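Short chain dehydrogenase (Salmonella typhi, PDB 3G1T) probably catalyses NAD(P)-dependent oxidation or reduction of an alcohol or carbonyl substrate. Local coordinates at residues Met132-Leu137 and Leu149-Ser154. Sequence-based numbering, arbitrary orientation.
Sequences MLTQAL and LVFTSS
T134 meets L149 and F151 where helix 116-142 packs on strand 147-152. Residues 132-137 form part of the helix. Residues 149-152 lie on the strand, inside the parallel sheet, and the chain then leaves it through S153 and S154. The backbones stay well apart: the nearest CA atoms, those of T134 and L149, are 8.5 Å from each other. Side chains alone bridge this distance, and the two segments bury 108 Å² between them.

T134 is the single helical residue that touches the strand segment. Its two branches go to different partners. The methyl CG2 lies anti to the backbone N and meets L149 CD2 at 3.6 Å. The hydroxyl OG1 takes the other branch, beside the backbone N (chi1 -59°), and comes to 3.6 Å from F151 CE1. F151 CZ is slightly farther from T134 OG1, at 3.8 Å. The hydroxyl approaches the ring obliquely. The CB of F151 does not point at the helix, but with CG beside the backbone N (chi1 -64°) the ring carries its CE1 and CZ atoms to the hydroxyl.

The hydroxyl has its polar partners elsewhere. T134 OG1 is hydrogen-bonded to T130 O, one turn earlier in the helix, and to H100 NE2. The H100 ring also meets that of F151, with the planes at about 20°. F151 also packs against T174, M178 and L181 of helix 165-185.

The contact is helix-on-sheet packing in the Rossmann-type fold of short chain dehydrogenases, joining a helix to an interior strand, between 97-99 and 190-196. All three touching residues are buried. Across the segments the chemistry is van der Waals contact, and the hydroxyl can sit beside the ring probably because its polar needs are met by H100 NE2 and T130 O.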
loop_
_atom_site.group_PDB
_atom_site.type_symbol
_atom_site.label_atom_id
_atom_site.label_comp_id
_atom_site.label_asym_id
_atom_site.label_seq_id
_atom_site.Cartn_x
_atom_site.Cartn_y
_atom_site.Cartn_z
ATOM N N MET A 132 11.408 -6.058 3.521
ATOM C CA MET A 132 12.694 -6.276 4.195
ATOM C C MET A 132 13.352 -7.611 3.801
ATOM O O MET A 132 14.578 -7.666 3.527
ATOM C CB MET A 132 12.510 -6.215 5.685
ATOM C CG MET A 132 12.460 -4.713 6.238
ATOM S SD MET A 132 12.507 -4.464 8.047
ATOM C CE MET A 132 10.956 -5.241 8.512
ATOM N N LEU A 133 12.555 -8.692 3.874
ATOM C CA LEU A 133 13.000 -10.023 3.387
ATOM C C LEU A 133 13.435 -10.012 1.918
ATOM O O LEU A 133 14.543 -10.484 1.581
ATOM C CB LEU A 133 11.887 -11.071 3.590
ATOM C CG LEU A 133 12.301 -12.517 3.242
ATOM C CD1 LEU A 133 13.627 -12.943 4.022
ATOM C CD2 LEU A 133 11.031 -13.391 3.584
ATOM N N THR A 134 12.630 -9.394 1.056
ATOM C CA THR A 134 13.009 -9.242 -0.357
ATOM C C THR A 134 14.365 -8.547 -0.537
ATOM O O THR A 134 15.227 -9.052 -1.250
ATOM C CB THR A 134 11.956 -8.458 -1.178
ATOM O OG1 THR A 134 10.683 -9.135 -1.111
ATOM C CG2 THR A 134 12.418 -8.365 -2.734
ATOM N N GLN A 135 14.533 -7.431 0.151
ATOM C CA GLN A 135 15.763 -6.645 -0.027
ATOM C C GLN A 135 16.968 -7.459 0.350
ATOM O O GLN A 135 18.046 -7.366 -0.308
ATOM C CB GLN A 135 15.652 -5.378 0.758
ATOM C CG GLN A 135 16.971 -4.617 0.923
ATOM C CD GLN A 135 16.759 -3.352 1.711
ATOM O OE1 GLN A 135 16.658 -3.372 2.940
ATOM N NE2 GLN A 135 16.677 -2.223 0.990
ATOM N N ALA A 136 16.845 -8.239 1.435
ATOM C CA ALA A 136 17.985 -9.038 1.903
ATOM C C ALA A 136 18.407 -10.170 0.954
ATOM O O ALA A 136 19.564 -10.629 1.067
ATOM C CB ALA A 136 17.655 -9.630 3.229
ATOM N N LEU A 137 17.443 -10.672 0.143
ATOM C CA LEU A 137 17.603 -11.744 -0.842
ATOM C C LEU A 137 17.888 -11.294 -2.272
ATOM O O LEU A 137 18.193 -12.134 -3.125
ATOM C CB LEU A 137 16.327 -12.624 -0.839
ATOM C CG LEU A 137 16.033 -13.153 0.591
ATOM C CD1 LEU A 137 14.686 -13.870 0.509
ATOM C CD2 LEU A 137 17.109 -14.168 0.944
ATOM N N LEU A 149 10.985 -13.634 -8.820
ATOM C CA LEU A 149 10.499 -13.160 -7.482
ATOM C C LEU A 149 8.960 -12.973 -7.688
ATOM O O LEU A 149 8.485 -12.330 -8.661
ATOM C CB LEU A 149 11.171 -11.807 -7.187
ATOM C CG LEU A 149 10.635 -10.980 -5.987
ATOM C CD1 LEU A 149 10.884 -11.786 -4.717
ATOM C CD2 LEU A 149 11.419 -9.711 -5.913
ATOM N N VAL A 150 8.194 -13.624 -6.821
ATOM C CA VAL A 150 6.769 -13.659 -7.002
ATOM C C VAL A 150 6.149 -13.171 -5.702
ATOM O O VAL A 150 6.525 -13.662 -4.619
ATOM C CB VAL A 150 6.267 -15.115 -7.317
ATOM C CG1 VAL A 150 4.679 -15.103 -7.335
ATOM C CG2 VAL A 150 6.867 -15.535 -8.739
ATOM N N PHE A 151 5.206 -12.233 -5.815
ATOM C CA PHE A 151 4.395 -11.791 -4.654
ATOM C C PHE A 151 2.988 -12.335 -4.759
ATOM O O PHE A 151 2.503 -12.646 -5.828
ATOM C CB PHE A 151 4.338 -10.257 -4.567
ATOM C CG PHE A 151 5.688 -9.599 -4.323
ATOM C CD1 PHE A 151 6.202 -9.438 -3.033
ATOM C CD2 PHE A 151 6.468 -9.178 -5.441
ATOM C CE1 PHE A 151 7.473 -8.787 -2.768
ATOM C CE2 PHE A 151 7.737 -8.552 -5.192
ATOM C CZ PHE A 151 8.245 -8.357 -3.934
ATOM N N THR A 152 2.317 -12.440 -3.590
ATOM C CA THR A 152 0.886 -12.851 -3.554
ATOM C C THR A 152 -0.005 -11.620 -3.495
ATOM O O THR A 152 0.146 -10.755 -2.635
ATOM C CB THR A 152 0.665 -13.769 -2.333
ATOM O OG1 THR A 152 1.515 -14.901 -2.437
ATOM C CG2 THR A 152 -0.847 -14.218 -2.356
ATOM N N SER A 153 -0.878 -11.528 -4.479
ATOM C CA SER A 153 -1.903 -10.462 -4.542
ATOM C C SER A 153 -3.319 -11.038 -4.310
ATOM O O SER A 153 -3.504 -12.143 -3.704
ATOM C CB SER A 153 -1.832 -9.708 -5.889
ATOM O OG SER A 153 -2.578 -8.477 -5.764
ATOM N N SER A 154 -4.300 -10.233 -4.674
ATOM C CA SER A 154 -5.746 -10.591 -4.449
ATOM C C SER A 154 -6.578 -9.790 -5.435
ATOM O O SER A 154 -6.069 -8.787 -5.975
ATOM C CB SER A 154 -6.184 -10.329 -2.978
ATOM O OG SER A 154 -7.586 -10.447 -2.986
#